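Local structure of ubiquitin-conjugating enzyme-like protein (Leishmania mexicana, 6ZM3) at residues E15-E18 / T19-G23; K105-D108 / R109-M113; P127-R130 / K131-Q134. The protein probably acts as a ubiquitin-conjugating enzyme variant of the UEV/UBE2V type, working in the ubiquitin conjugation pathway. All coordinates share one frame; numbering follows the deposited sequence.

Contact 1. Residues E15-E18 / T19-G23; sequences EELE and TGEKG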
loop_
_atom_site.group_PDB
_atom_site.type_symbol
_atom_site.label_atom_id
_atom_site.label_comp_id
_atom_site.label_asym_id
_atom_site.label_seq_id
_atom_site.Cartn_x
_atom_site.Cartn_y
_atom_site.Cartn_z
ATOM N N GLU B 15 -7.511 25.241 -6.900
ATOM C CA GLU B 15 -8.517 25.323 -5.845
ATOM C C GLU B 15 -8.592 24.002 -5.081
ATOM O O GLU B 15 -8.627 23.949 -3.854
ATOM C CB GLU B 15 -9.899 25.687 -6.420
ATOM C CG GLU B 15 -10.977 25.830 -5.342
ATOM C CD GLU B 15 -12.249 26.486 -5.851
ATOM O OE1 GLU B 15 -12.831 25.963 -6.810
ATOM O OE2 GLU B 15 -12.627 27.544 -5.319
ATOM N N GLU B 16 -8.709 22.896 -5.807
ATOM C CA GLU B 16 -8.773 21.592 -5.150
ATOM C C GLU B 16 -7.462 21.272 -4.421
ATOM O O GLU B 16 -7.502 20.669 -3.371
ATOM C CB GLU B 16 -9.130 20.528 -6.196
ATOM C CG GLU B 16 -10.536 20.697 -6.720
ATOM C CD GLU B 16 -11.057 19.495 -7.503
ATOM O OE1 GLU B 16 -11.117 18.370 -6.950
ATOM O OE2 GLU B 16 -11.350 19.699 -8.665
ATOM N N LEU B 17 -6.312 21.639 -4.995
ATOM C CA LEU B 17 -5.063 21.428 -4.264
ATOM C C LEU B 17 -5.154 22.105 -2.884
ATOM O O LEU B 17 -4.815 21.506 -1.855
ATOM C CB LEU B 17 -3.925 21.996 -5.117
ATOM C CG LEU B 17 -2.518 21.918 -4.520
ATOM C CD1 LEU B 17 -2.013 20.471 -4.490
ATOM C CD2 LEU B 17 -1.545 22.805 -5.320
ATOM N N GLU B 18 -5.649 23.353 -2.869
ATOM C CA GLU B 18 -5.664 24.134 -1.635
ATOM C C GLU B 18 -6.685 23.572 -0.649
ATOM O O GLU B 18 -6.454 23.604 0.556
ATOM C CB GLU B 18 -5.989 25.601 -1.909
ATOM C CG GLU B 18 -4.770 26.399 -2.321
ATOM C CD GLU B 18 -5.025 27.752 -2.963
ATOM O OE1 GLU B 18 -5.896 28.502 -2.447
ATOM O OE2 GLU B 18 -4.344 28.048 -3.983
ATOM N N THR B 19 -7.829 23.087 -1.141
ATOM C CA THR B 19 -8.790 22.453 -0.241
ATOM C C THR B 19 -8.158 21.297 0.524
ATOM O O THR B 19 -8.369 21.154 1.724
ATOM C CB THR B 19 -10.031 22.019 -1.023
ATOM O OG1 THR B 19 -10.620 23.214 -1.537
ATOM C CG2 THR B 19 -11.059 21.301 -0.176
ATOM N N GLY B 20 -7.473 20.390 -0.181
ATOM C CA GLY B 20 -6.667 19.347 0.438
ATOM C C GLY B 20 -5.664 19.893 1.448
ATOM O O GLY B 20 -5.610 19.430 2.585
ATOM N N GLU B 21 -4.891 20.909 1.046
ATOM C CA GLU B 21 -3.874 21.476 1.923
ATOM C C GLU B 21 -4.500 22.068 3.193
ATOM O O GLU B 21 -3.914 21.909 4.256
ATOM C CB GLU B 21 -3.086 22.580 1.203
ATOM C CG GLU B 21 -2.155 22.037 0.131
ATOM C CD GLU B 21 -1.610 23.089 -0.829
ATOM O OE1 GLU B 21 -2.260 24.140 -1.008
ATOM O OE2 GLU B 21 -0.561 22.814 -1.424
ATOM N N LYS B 22 -5.641 22.767 3.061
ATOM C CA LYS B 22 -6.307 23.457 4.161
ATOM C C LYS B 22 -7.092 22.455 4.992
ATOM O O LYS B 22 -7.481 22.760 6.120
ATOM C CB LYS B 22 -7.340 24.488 3.684
ATOM C CG LYS B 22 -6.775 25.800 3.150
ATOM C CD LYS B 22 -7.841 26.808 2.758
ATOM C CE LYS B 22 -9.041 26.154 2.103
ATOM N NZ LYS B 22 -9.731 27.066 1.159
ATOM N N GLY B 23 -7.354 21.284 4.399
ATOM C CA GLY B 23 -8.053 20.221 5.094
ATOM C C GLY B 23 -7.549 20.118 6.530
ATOM O O GLY B 23 -6.348 20.206 6.794
#

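Contact 2. Residues K105-D108 / R109-M113; sequences KHWD and RRTTM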
loop_
_atom_site.group_PDB
_atom_site.type_symbol
_atom_site.label_atom_id
_atom_site.label_comp_id
_atom_site.label_asym_id
_atom_site.label_seq_id
_atom_site.Cartn_x
_atom_site.Cartn_y
_atom_site.Cartn_z
ATOM N N LYS B 105 -22.830 10.167 -14.841
ATOM C CA LYS B 105 -23.934 10.090 -15.791
ATOM C C LYS B 105 -24.573 11.468 -15.931
ATOM O O LYS B 105 -24.809 11.928 -17.046
ATOM C CB LYS B 105 -24.990 9.107 -15.272
ATOM C CG LYS B 105 -26.102 8.742 -16.257
ATOM C CD LYS B 105 -27.261 8.031 -15.572
ATOM C CE LYS B 105 -27.997 7.014 -16.418
ATOM N NZ LYS B 105 -28.613 7.615 -17.623
ATOM N N HIS B 106 -24.841 12.100 -14.783
ATOM C CA HIS B 106 -25.375 13.457 -14.735
ATOM C C HIS B 106 -24.309 14.411 -14.186
ATOM O O HIS B 106 -24.427 14.876 -13.049
ATOM C CB HIS B 106 -26.665 13.460 -13.906
ATOM C CG HIS B 106 -27.738 12.580 -14.469
ATOM N ND1 HIS B 106 -28.252 12.759 -15.755
ATOM C CD2 HIS B 106 -28.434 11.561 -13.922
ATOM C CE1 HIS B 106 -29.202 11.872 -15.975
ATOM N NE2 HIS B 106 -29.333 11.126 -14.855
ATOM N N TRP B 107 -23.285 14.688 -15.008
ATOM C CA TRP B 107 -22.062 15.360 -14.555
ATOM C C TRP B 107 -22.361 16.842 -14.328
ATOM O O TRP B 107 -22.817 17.518 -15.245
ATOM C CB TRP B 107 -20.921 15.171 -15.572
ATOM C CG TRP B 107 -19.678 15.960 -15.267
ATOM C CD1 TRP B 107 -19.113 16.957 -16.013
ATOM C CD2 TRP B 107 -18.834 15.805 -14.112
ATOM N NE1 TRP B 107 -17.981 17.434 -15.394
ATOM C CE2 TRP B 107 -17.801 16.764 -14.217
ATOM C CE3 TRP B 107 -18.877 14.975 -12.983
ATOM C CZ2 TRP B 107 -16.789 16.871 -13.262
ATOM C CZ3 TRP B 107 -17.888 15.098 -12.025
ATOM C CH2 TRP B 107 -16.877 16.052 -12.157
ATOM N N ASP B 108 -22.099 17.311 -13.103
ATOM C CA ASP B 108 -22.087 18.713 -12.720
ATOM C C ASP B 108 -20.630 19.153 -12.498
ATOM O O ASP B 108 -20.001 18.664 -11.568
ATOM C CB ASP B 108 -22.898 18.844 -11.432
ATOM C CG ASP B 108 -23.011 20.258 -10.879
ATOM O OD1 ASP B 108 -22.283 21.148 -11.369
ATOM O OD2 ASP B 108 -23.824 20.448 -9.947
ATOM N N ARG B 109 -20.106 20.043 -13.365
ATOM C CA ARG B 109 -18.876 20.813 -13.206
ATOM C C ARG B 109 -18.423 20.945 -11.751
ATOM O O ARG B 109 -17.235 20.817 -11.459
ATOM C CB ARG B 109 -19.120 22.261 -13.655
ATOM C CG ARG B 109 -18.562 22.615 -15.024
ATOM C CD ARG B 109 -18.304 24.111 -15.074
ATOM N NE ARG B 109 -17.093 24.529 -14.357
ATOM C CZ ARG B 109 -15.929 24.823 -14.936
ATOM N NH1 ARG B 109 -15.797 24.760 -16.248
ATOM N NH2 ARG B 109 -14.892 25.186 -14.191
ATOM N N ARG B 110 -19.363 21.245 -10.849
ATOM C CA ARG B 110 -19.057 21.674 -9.491
ATOM C C ARG B 110 -18.492 20.531 -8.640
ATOM O O ARG B 110 -17.986 20.753 -7.533
ATOM C CB ARG B 110 -20.279 22.355 -8.862
ATOM C CG ARG B 110 -20.508 23.779 -9.356
ATOM C CD ARG B 110 -21.849 24.297 -8.851
ATOM N NE ARG B 110 -22.993 23.600 -9.447
ATOM C CZ ARG B 110 -24.268 23.725 -9.073
ATOM N NH1 ARG B 110 -24.619 24.535 -8.088
ATOM N NH2 ARG B 110 -25.201 23.027 -9.690
ATOM N N THR B 111 -18.638 19.298 -9.147
ATOM C CA THR B 111 -18.325 18.113 -8.374
ATOM C C THR B 111 -16.792 17.995 -8.334
ATOM O O THR B 111 -16.130 18.042 -9.370
ATOM C CB THR B 111 -19.194 16.927 -8.862
ATOM O OG1 THR B 111 -19.831 17.256 -10.097
ATOM C CG2 THR B 111 -20.402 16.670 -7.995
ATOM N N THR B 112 -16.246 17.891 -7.122
ATOM C CA THR B 112 -14.793 17.831 -6.948
ATOM C C THR B 112 -14.327 16.380 -6.866
ATOM O O THR B 112 -15.141 15.487 -6.601
ATOM C CB THR B 112 -14.380 18.555 -5.670
ATOM O OG1 THR B 112 -14.981 17.853 -4.592
ATOM C CG2 THR B 112 -14.881 19.987 -5.641
ATOM N N MET B 113 -13.012 16.154 -7.037
ATOM C CA MET B 113 -12.473 14.803 -6.889
ATOM C C MET B 113 -12.791 14.224 -5.514
ATOM O O MET B 113 -13.123 13.044 -5.406
ATOM C CB MET B 113 -10.967 14.751 -7.149
ATOM C CG MET B 113 -10.613 15.009 -8.579
ATOM S SD MET B 113 -8.832 14.999 -8.806
ATOM C CE MET B 113 -8.460 16.737 -8.585
HETATM O O HOH W 1 -21.793 15.391 -11.027
#

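Contact 3. Residues P127-R130 / K131-Q134; sequences PQNR and KLVQ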
loop_
_atom_site.group_PDB
_atom_site.type_symbol
_atom_site.label_atom_id
_atom_site.label_comp_id
_atom_site.label_asym_id
_atom_site.label_seq_id
_atom_site.Cartn_x
_atom_site.Cartn_y
_atom_site.Cartn_z
ATOM N N PRO B 127 -27.850 -0.238 0.294
ATOM C CA PRO B 127 -28.375 -1.530 0.743
ATOM C C PRO B 127 -28.078 -2.620 -0.290
ATOM O O PRO B 127 -27.827 -3.766 0.072
ATOM C CB PRO B 127 -29.875 -1.253 0.990
ATOM C CG PRO B 127 -29.943 0.264 1.145
ATOM C CD PRO B 127 -28.896 0.796 0.182
ATOM N N GLN B 128 -28.085 -2.258 -1.577
ATOM C CA GLN B 128 -27.964 -3.258 -2.626
ATOM C C GLN B 128 -26.519 -3.754 -2.765
ATOM O O GLN B 128 -26.301 -4.889 -3.175
ATOM C CB GLN B 128 -28.533 -2.746 -3.945
ATOM C CG GLN B 128 -27.735 -1.623 -4.601
ATOM C CD GLN B 128 -27.845 -1.709 -6.108
ATOM O OE1 GLN B 128 -28.861 -2.141 -6.651
ATOM N NE2 GLN B 128 -26.799 -1.311 -6.815
ATOM N N ASN B 129 -25.537 -2.908 -2.426
ATOM C CA ASN B 129 -24.150 -3.171 -2.795
ATOM C C ASN B 129 -23.345 -3.617 -1.578
ATOM O O ASN B 129 -22.293 -4.231 -1.729
ATOM C CB ASN B 129 -23.464 -1.959 -3.438
ATOM C CG ASN B 129 -24.090 -1.492 -4.733
ATOM O OD1 ASN B 129 -24.646 -2.289 -5.483
ATOM N ND2 ASN B 129 -24.004 -0.201 -5.019
ATOM N N ARG B 130 -23.859 -3.338 -0.376
ATOM C CA ARG B 130 -23.134 -3.534 0.869
ATOM C C ARG B 130 -22.866 -5.020 1.161
ATOM O O ARG B 130 -22.212 -5.347 2.151
ATOM C CB ARG B 130 -23.794 -2.725 1.997
ATOM C CG ARG B 130 -24.909 -3.423 2.760
ATOM C CD ARG B 130 -25.098 -2.801 4.137
ATOM N NE ARG B 130 -26.001 -1.663 4.085
ATOM C CZ ARG B 130 -27.117 -1.507 4.808
ATOM N NH1 ARG B 130 -27.484 -2.410 5.702
ATOM N NH2 ARG B 130 -27.854 -0.420 4.644
ATOM N N LYS B 131 -23.340 -5.924 0.290
ATOM C CA LYS B 131 -23.151 -7.337 0.549
ATOM C C LYS B 131 -22.460 -7.999 -0.630
ATOM O O LYS B 131 -22.308 -9.211 -0.599
ATOM C CB LYS B 131 -24.480 -8.058 0.823
ATOM C CG LYS B 131 -25.160 -7.651 2.120
ATOM C CD LYS B 131 -26.592 -8.118 2.244
ATOM C CE LYS B 131 -27.272 -7.496 3.446
ATOM N NZ LYS B 131 -27.689 -6.096 3.178
ATOM N N LEU B 132 -22.069 -7.221 -1.654
ATOM C CA LEU B 132 -21.367 -7.797 -2.787
ATOM C C LEU B 132 -20.094 -8.463 -2.275
ATOM O O LEU B 132 -19.363 -7.882 -1.478
ATOM C CB LEU B 132 -21.082 -6.701 -3.823
ATOM C CG LEU B 132 -22.316 -6.106 -4.511
ATOM C CD1 LEU B 132 -21.948 -4.904 -5.368
ATOM C CD2 LEU B 132 -23.035 -7.131 -5.377
ATOM N N VAL B 133 -19.871 -9.718 -2.682
ATOM C CA VAL B 133 -18.709 -10.475 -2.238
ATOM C C VAL B 133 -17.493 -9.785 -2.847
ATOM O O VAL B 133 -17.492 -9.534 -4.044
ATOM C CB VAL B 133 -18.785 -11.940 -2.705
ATOM C CG1 VAL B 133 -17.431 -12.650 -2.601
ATOM C CG2 VAL B 133 -19.880 -12.700 -1.963
ATOM N N GLN B 134 -16.483 -9.497 -2.021
ATOM C CA GLN B 134 -15.298 -8.783 -2.484
ATOM C C GLN B 134 -14.164 -9.775 -2.761
ATOM O O GLN B 134 -14.150 -10.883 -2.209
ATOM C CB GLN B 134 -14.832 -7.824 -1.387
ATOM C CG GLN B 134 -15.703 -6.579 -1.249
ATOM C CD GLN B 134 -16.122 -6.000 -2.576
ATOM O OE1 GLN B 134 -15.312 -5.531 -3.395
ATOM N NE2 GLN B 134 -17.423 -6.071 -2.817
#

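Contact 1. Residues E15-E18 / T19-G23
Glu21 lays its side chain back over Leu17 and Glu18, four and three residues earlier, and this reach back over the preceding turn is the close-packed part of the contact. Its CG sits beside the backbone N (chi1 -71°), a setting that starts the chain toward the preceding turn and carries Glu21 CG to 3.4 Å from Leu17 O. The carboxylate then divides its two oxygens. Glu21 OE2 meets the branch carbon Leu17 CG at 3.8 Å, with the leucine methyls slightly farther off, while Glu21 OE1 rests against the root of the neighbouring acid, 3.5 Å from Glu18 CA.

Beneath these side chains run four successive i to i+4 hydrogen bonds of an alpha-helix, from Thr19, Gly20, Glu21 and Lys22 N to the carbonyls of Glu15, Glu16, Leu17 and Glu18. They form the last turns of helix 9-22, the N-terminal helix of the UBC fold. The shortest joins Lys22 N to Glu18 O at 2.8 Å. Gly23 leaves the helical path, its N making weak bonds to Thr19 O and Gly20 O.

The solvent side is looser and rich in charge. The carboxylate planes of Glu18 and Glu21 lie only 14° apart, yet Glu18 OE2 stays 5.3 Å from Glu21 OE1; these like charges may raise each other's affinity for a proton a little. Lys22 sets its CB and CG over Glu18 O and bends at chi3, but its ammonium NZ remains 5.5 Å from Glu18 OE1, a distance for general attraction and not for a salt bridge. Glu16 turns to the protein instead, where Arg12 and the Tyr72 hydroxyl hold its carboxylate, and Leu17 packs on Phe42.

Contact 2. Residues K105-D108 / R109-M113
Asp108 OD1 is gripped by two N-H groups of Arg110. The backbone Arg110 N reaches Asp108 OD1 at 3.0 Å from above the carboxylate plane, closing an Asx turn with a nearly straight bond (171° at the hydrogen). Arg110 NE takes the syn lone pair of the same Asp108 OD1 at 3.2 Å, with that oxygen close to the guanidinium plane. The second oxygen completes a salt bridge, Asp108 OD2 lying 2.9 Å from Arg110 NH2, although carboxylate and guanidinium planes are turned 47° apart. With CG anti to the Asp108 N (chi1 -179°), the carboxylate swings forward along the chain to meet the arginine, whose own chain bends back at chi3.

The same residues form a type I beta turn, Asp108 to Thr111, in which Thr111 N bonds to Asp108 O; this oxygen is crowded in the model, so its position is less certain. A water accepts from Asp108 N at 2.8 Å. Beside the turn stands the indole of Trp107: Arg109 N lies over one face near the rim, 3.9 Å from Trp107 NE1, and Thr111 CB comes to 3.9 Å from Trp107 CZ3. Trp107 NE1 itself donates to the Pro73 carbonyl, and Arg109 NH2 to that of Val7.

Past the turn, Thr112 is the N-cap of helix 113-125, its hydroxyl taking Leu115 N. Because one carboxylate binds both the backbone and the guanidinium of Arg110, turn and side chain are fixed together, and the paired charges probably keep Asp108 ionised.

Contact 3. Residues P127-R130 / K131-Q134
Asn129 to Leu132 form a type I beta turn, closed by Leu132 N donating to Asn129 O at 3.0 Å. The leucine follows this bond back: Leu132 CG sits 3.4 Å from Asn129 O, and its methyl CD1 lies alongside the asparagine amide, 3.8 Å from Asn129 OD1. The two side chains run side by side in the same direction, both with CG beside their backbone N. Asn129 OD1 also receives a weak, strongly bent bond from Gln128 NE2.

On the turn's central pair, Arg130 and Lys131 are likewise aligned. Arg130 takes the crowded position between backbone N and carbonyl carbon (chi1 88°), and Lys131 bends at chi4 so that its NZ reaches 3.9 Å from Arg130 CG and a similar distance from Pro127 O. The two cationic ends thus come close, Arg130 NH1 being 4.5 Å from Lys131 NZ, a pairing of like charges that may be mildly unfavourable. After the turn, Gln134 curls back and its NE2 donates to Leu132 O at 3.0 Å, arriving from well above the carbonyl plane.

The turn follows helix 113-125 and is tied back to it by Asn129 ND2, which donates to Glu123 O, and weakly by Arg130 NE to Ala125 O. Backbone bonding of Arg130 with Thr56, whose hydroxyl also bonds Leu132 O, joins the turn to the loop between strands 44-50 and 61-67, and Gln134 OE1 accepts from Asn86 N in the loop beyond strand 78-81.

In the fold
Along the chain the three contacts come in series, and all belong to the one ubiquitin-conjugating domain. Contact 1 ends helix 9-22, contact 2 leads from helix 102-105 into helix 113-125, and contact 3 follows that helix's far end. Contacts 1 and 2 touch, with centres about 18 Å apart: Glu16 OE1 probably accepts from Met113 N at 2.9 Å, linking the N-terminal helix to the start of helix 113-125. Contact 3 lies about 25 Å from contact 2 and about 32 Å from contact 1, centre to centre, on the opposite side of the chain's centre from contact 1. Helix 113-125 runs from contact 2 to contact 3.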